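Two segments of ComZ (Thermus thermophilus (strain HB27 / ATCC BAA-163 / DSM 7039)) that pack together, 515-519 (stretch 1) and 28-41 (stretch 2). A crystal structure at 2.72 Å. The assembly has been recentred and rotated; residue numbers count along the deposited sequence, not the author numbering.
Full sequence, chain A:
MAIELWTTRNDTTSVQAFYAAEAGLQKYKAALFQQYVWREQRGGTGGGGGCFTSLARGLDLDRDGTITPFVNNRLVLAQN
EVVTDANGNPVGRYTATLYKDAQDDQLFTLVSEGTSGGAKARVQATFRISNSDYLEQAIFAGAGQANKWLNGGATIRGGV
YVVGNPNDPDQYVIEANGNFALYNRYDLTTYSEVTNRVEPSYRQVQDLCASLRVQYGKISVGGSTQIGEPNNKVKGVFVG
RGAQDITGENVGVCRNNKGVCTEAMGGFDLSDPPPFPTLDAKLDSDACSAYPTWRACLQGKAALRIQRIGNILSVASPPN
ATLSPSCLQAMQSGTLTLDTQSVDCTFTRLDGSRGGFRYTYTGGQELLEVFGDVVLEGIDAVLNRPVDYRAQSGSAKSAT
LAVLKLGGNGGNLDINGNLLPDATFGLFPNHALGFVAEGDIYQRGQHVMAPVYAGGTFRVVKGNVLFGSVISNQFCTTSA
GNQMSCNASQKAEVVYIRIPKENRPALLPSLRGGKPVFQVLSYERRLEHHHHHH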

# COMPACT_ATOMS: atom_id res chain seq x y z
N LYS A 515 -5.10 -5.31 -11.38
CA LYS A 515 -4.49 -4.59 -12.50
C LYS A 515 -5.37 -3.41 -12.94
O LYS A 515 -6.59 -3.50 -12.90
CB LYS A 515 -4.24 -5.54 -13.68
CG LYS A 515 -2.75 -5.84 -13.87
CD LYS A 515 -2.48 -6.93 -14.90
CE LYS A 515 -1.10 -6.72 -15.55
NZ LYS A 515 -0.96 -7.45 -16.84
N PRO A 516 -4.77 -2.27 -13.31
CA PRO A 516 -5.57 -1.12 -13.77
C PRO A 516 -6.04 -1.27 -15.22
O PRO A 516 -5.24 -1.48 -16.13
CB PRO A 516 -4.60 0.06 -13.60
CG PRO A 516 -3.19 -0.57 -13.76
CD PRO A 516 -3.32 -1.98 -13.22
N VAL A 517 -7.36 -1.16 -15.43
CA VAL A 517 -7.94 -1.31 -16.76
C VAL A 517 -9.07 -0.30 -16.94
O VAL A 517 -9.89 -0.10 -16.03
CB VAL A 517 -8.42 -2.76 -17.00
CG1 VAL A 517 -9.46 -2.82 -18.10
CG2 VAL A 517 -7.24 -3.63 -17.38
N PHE A 518 -9.06 0.38 -18.08
CA PHE A 518 -10.19 1.19 -18.57
C PHE A 518 -10.30 0.85 -20.06
O PHE A 518 -9.66 1.49 -20.90
CB PHE A 518 -9.98 2.69 -18.31
CG PHE A 518 -11.13 3.50 -18.75
CD1 PHE A 518 -12.21 3.74 -17.90
CD2 PHE A 518 -11.18 3.95 -20.07
CE1 PHE A 518 -13.31 4.49 -18.36
CE2 PHE A 518 -12.27 4.67 -20.54
CZ PHE A 518 -13.35 4.93 -19.70
N GLN A 519 -11.12 -0.14 -20.39
CA GLN A 519 -11.13 -0.63 -21.76
C GLN A 519 -12.54 -0.63 -22.35
O GLN A 519 -13.50 -1.05 -21.69
CB GLN A 519 -10.48 -2.01 -21.84
CG GLN A 519 -10.94 -2.78 -23.05
CD GLN A 519 -9.87 -3.69 -23.58
OE1 GLN A 519 -8.90 -3.21 -24.20
NE2 GLN A 519 -10.06 -4.99 -23.43
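Stretch 2 (28-41) YKAALFQQYVWREQ

A strand and a helix distant in sequence can be held together by very few side chains, provided one of them is large enough to touch several partners at once. The contact between residues 515-519 and 28-41 of ComZ illustrates the principle. The shorter segment enters as loop and becomes a strand at Val517; the longer one is helical from its start, with successive backbone hydrogen bonds such as Leu32 N to Tyr28 O (2.8 Å) and Tyr36 N to Leu32 O (2.9 Å). The two elements run nearly antiparallel, their axes at 170° and 9.8 Å apart at closest approach. Moving forward along the strand therefore means moving back along the helix, from Glu40 toward Lys29.

Lys515 points away and takes no part. Pro516, the first residue to engage, turns its CA-to-CB bond toward the helix, and its CA lies 7.9 Å from the CA of Glu40. Its CB approaches OE2 of Glu40 at 3.2 Å and OH of Tyr36 at 3.3 Å, the latter from the edge of the tyrosine ring. These are close packing contacts, and no hydrogen bond crosses the interface anywhere.

Val517 follows the alternation expected of an extended chain. Its side chain points away, leaving its backbone to meet the helix: Val517 O lies 3.6 Å from Tyr36 CE2.

With Phe518 the side chain turns back toward the helix, and here the contact reaches its centre. Phe518 CA sits 7.2 Å from Phe33 CA. With chi1 in the t well, the Phe518 ring reaches Lys29, Leu32, Phe33 and Tyr36, residues whose spacing of three or four keeps them on one side of the helix. Phe33 presents its edge to a face of the Phe518 ring, with planes at 81°, centroids 5.2 Å apart and the two CD2 atoms, Phe518 CD2 and Phe33 CD2, separated by 3.7 Å. Phe33 CB also lies over the Phe518 ring, 4.2 Å from its centroid, in a CH-pi contact. A second such contact runs the other way: Phe518 CB stands almost on the normal of the Tyr36 ring, 4.1 Å from its centroid. Further along the ring, Phe518 CE1 is 4.5 Å from Leu32 CG, and Phe518 CZ comes within 4.2 Å of Lys29 O.

Gln519 makes no contact with the helix. The 351 Å² buried in total thus depends chiefly on Phe518, an economical, largely aromatic join.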

# COMPACT_ATOMS: atom_id res chain seq x y z
N TYR A 28 -19.39 12.24 -20.72
CA TYR A 28 -19.38 11.41 -19.53
C TYR A 28 -18.50 10.18 -19.67
O TYR A 28 -18.20 9.56 -18.65
CB TYR A 28 -20.81 11.03 -19.16
CG TYR A 28 -21.52 12.22 -18.58
CD1 TYR A 28 -22.32 13.06 -19.37
CD2 TYR A 28 -21.36 12.53 -17.24
CE1 TYR A 28 -22.97 14.18 -18.82
CE2 TYR A 28 -22.01 13.64 -16.68
CZ TYR A 28 -22.81 14.46 -17.47
OH TYR A 28 -23.42 15.54 -16.89
N LYS A 29 -18.03 9.84 -20.88
CA LYS A 29 -16.93 8.90 -20.99
C LYS A 29 -15.65 9.52 -20.47
O LYS A 29 -14.84 8.83 -19.83
CB LYS A 29 -16.76 8.45 -22.44
CG LYS A 29 -15.47 7.63 -22.76
CD LYS A 29 -15.59 6.90 -24.13
CE LYS A 29 -15.03 7.73 -25.30
NZ LYS A 29 -13.58 7.54 -25.60
N ALA A 30 -15.47 10.83 -20.67
CA ALA A 30 -14.35 11.51 -20.04
C ALA A 30 -14.52 11.57 -18.53
O ALA A 30 -13.58 11.29 -17.78
CB ALA A 30 -14.19 12.91 -20.62
N ALA A 31 -15.72 11.93 -18.07
CA ALA A 31 -15.94 11.98 -16.63
C ALA A 31 -15.77 10.60 -16.01
O ALA A 31 -15.24 10.47 -14.90
CB ALA A 31 -17.33 12.54 -16.31
N LEU A 32 -16.19 9.56 -16.73
CA LEU A 32 -16.06 8.21 -16.21
C LEU A 32 -14.58 7.83 -16.09
O LEU A 32 -14.12 7.40 -15.02
CB LEU A 32 -16.81 7.24 -17.11
CG LEU A 32 -17.15 5.87 -16.53
CD1 LEU A 32 -17.92 6.05 -15.21
CD2 LEU A 32 -17.96 5.01 -17.51
N PHE A 33 -13.81 8.09 -17.14
CA PHE A 33 -12.37 7.89 -17.07
C PHE A 33 -11.76 8.73 -15.96
O PHE A 33 -10.78 8.32 -15.34
CB PHE A 33 -11.70 8.25 -18.41
CG PHE A 33 -10.19 8.13 -18.40
CD1 PHE A 33 -9.39 9.24 -18.22
CD2 PHE A 33 -9.57 6.91 -18.56
CE1 PHE A 33 -7.99 9.15 -18.21
CE2 PHE A 33 -8.16 6.80 -18.51
CZ PHE A 33 -7.38 7.91 -18.35
N GLN A 34 -12.31 9.92 -15.70
CA GLN A 34 -11.72 10.74 -14.65
C GLN A 34 -12.06 10.18 -13.28
O GLN A 34 -11.25 10.26 -12.35
CB GLN A 34 -12.15 12.19 -14.76
CG GLN A 34 -11.26 13.05 -13.89
CD GLN A 34 -11.88 14.35 -13.48
OE1 GLN A 34 -12.68 14.39 -12.54
NE2 GLN A 34 -11.47 15.43 -14.11
N GLN A 35 -13.24 9.58 -13.14
CA GLN A 35 -13.55 8.84 -11.94
C GLN A 35 -12.63 7.63 -11.80
O GLN A 35 -12.36 7.19 -10.67
CB GLN A 35 -15.01 8.42 -11.96
CG GLN A 35 -15.96 9.56 -11.59
CD GLN A 35 -16.11 9.69 -10.09
OE1 GLN A 35 -16.39 8.72 -9.40
NE2 GLN A 35 -15.89 10.89 -9.57
N TYR A 36 -12.13 7.10 -12.92
CA TYR A 36 -11.20 5.98 -12.87
C TYR A 36 -9.80 6.41 -12.46
O TYR A 36 -9.11 5.67 -11.75
CB TYR A 36 -11.14 5.27 -14.23
CG TYR A 36 -9.82 4.56 -14.47
CD1 TYR A 36 -8.80 5.14 -15.21
CD2 TYR A 36 -9.59 3.29 -13.93
CE1 TYR A 36 -7.62 4.50 -15.42
CE2 TYR A 36 -8.39 2.62 -14.13
CZ TYR A 36 -7.40 3.23 -14.88
OH TYR A 36 -6.20 2.59 -15.10
N VAL A 37 -9.36 7.59 -12.87
CA VAL A 37 -8.05 8.08 -12.46
C VAL A 37 -8.09 8.62 -11.05
O VAL A 37 -7.06 8.68 -10.37
CB VAL A 37 -7.49 9.16 -13.42
CG1 VAL A 37 -7.71 8.77 -14.88
CG2 VAL A 37 -8.07 10.54 -13.10
N TRP A 38 -9.25 9.09 -10.58
CA TRP A 38 -9.24 9.59 -9.21
C TRP A 38 -9.07 8.46 -8.20
O TRP A 38 -8.52 8.69 -7.12
CB TRP A 38 -10.50 10.39 -8.90
CG TRP A 38 -10.36 11.09 -7.58
CD1 TRP A 38 -9.42 12.05 -7.24
CD2 TRP A 38 -11.11 10.84 -6.39
NE1 TRP A 38 -9.56 12.41 -5.92
CE2 TRP A 38 -10.59 11.69 -5.37
CE3 TRP A 38 -12.18 9.99 -6.08
CZ2 TRP A 38 -11.11 11.72 -4.08
CZ3 TRP A 38 -12.69 10.01 -4.79
CH2 TRP A 38 -12.16 10.87 -3.81
N ARG A 39 -9.45 7.24 -8.57
CA ARG A 39 -9.26 6.08 -7.72
C ARG A 39 -7.92 5.40 -7.93
O ARG A 39 -7.50 4.63 -7.06
CB ARG A 39 -10.37 5.07 -7.98
CG ARG A 39 -11.63 5.38 -7.26
CD ARG A 39 -12.75 4.54 -7.79
NE ARG A 39 -13.96 4.76 -7.00
CZ ARG A 39 -14.80 5.78 -7.17
NH1 ARG A 39 -14.55 6.71 -8.09
NH2 ARG A 39 -15.87 5.87 -6.40
N GLU A 40 -7.17 5.76 -8.98
CA GLU A 40 -5.84 5.20 -9.10
C GLU A 40 -4.84 5.99 -8.27
O GLU A 40 -3.76 5.48 -7.97
CB GLU A 40 -5.42 5.08 -10.58
CG GLU A 40 -6.10 3.83 -11.18
CD GLU A 40 -5.21 2.56 -11.23
OE1 GLU A 40 -3.99 2.65 -11.43
OE2 GLU A 40 -5.73 1.45 -10.96
N GLN A 41 -5.22 7.20 -7.90
CA GLN A 41 -4.70 7.86 -6.71
C GLN A 41 -4.96 6.95 -5.52
O GLN A 41 -4.19 6.93 -4.56
CB GLN A 41 -5.37 9.23 -6.51
CG GLN A 41 -5.00 9.97 -5.24
CD GLN A 41 -5.77 9.48 -4.02
OE1 GLN A 41 -6.76 8.75 -4.15
NE2 GLN A 41 -5.31 9.85 -2.82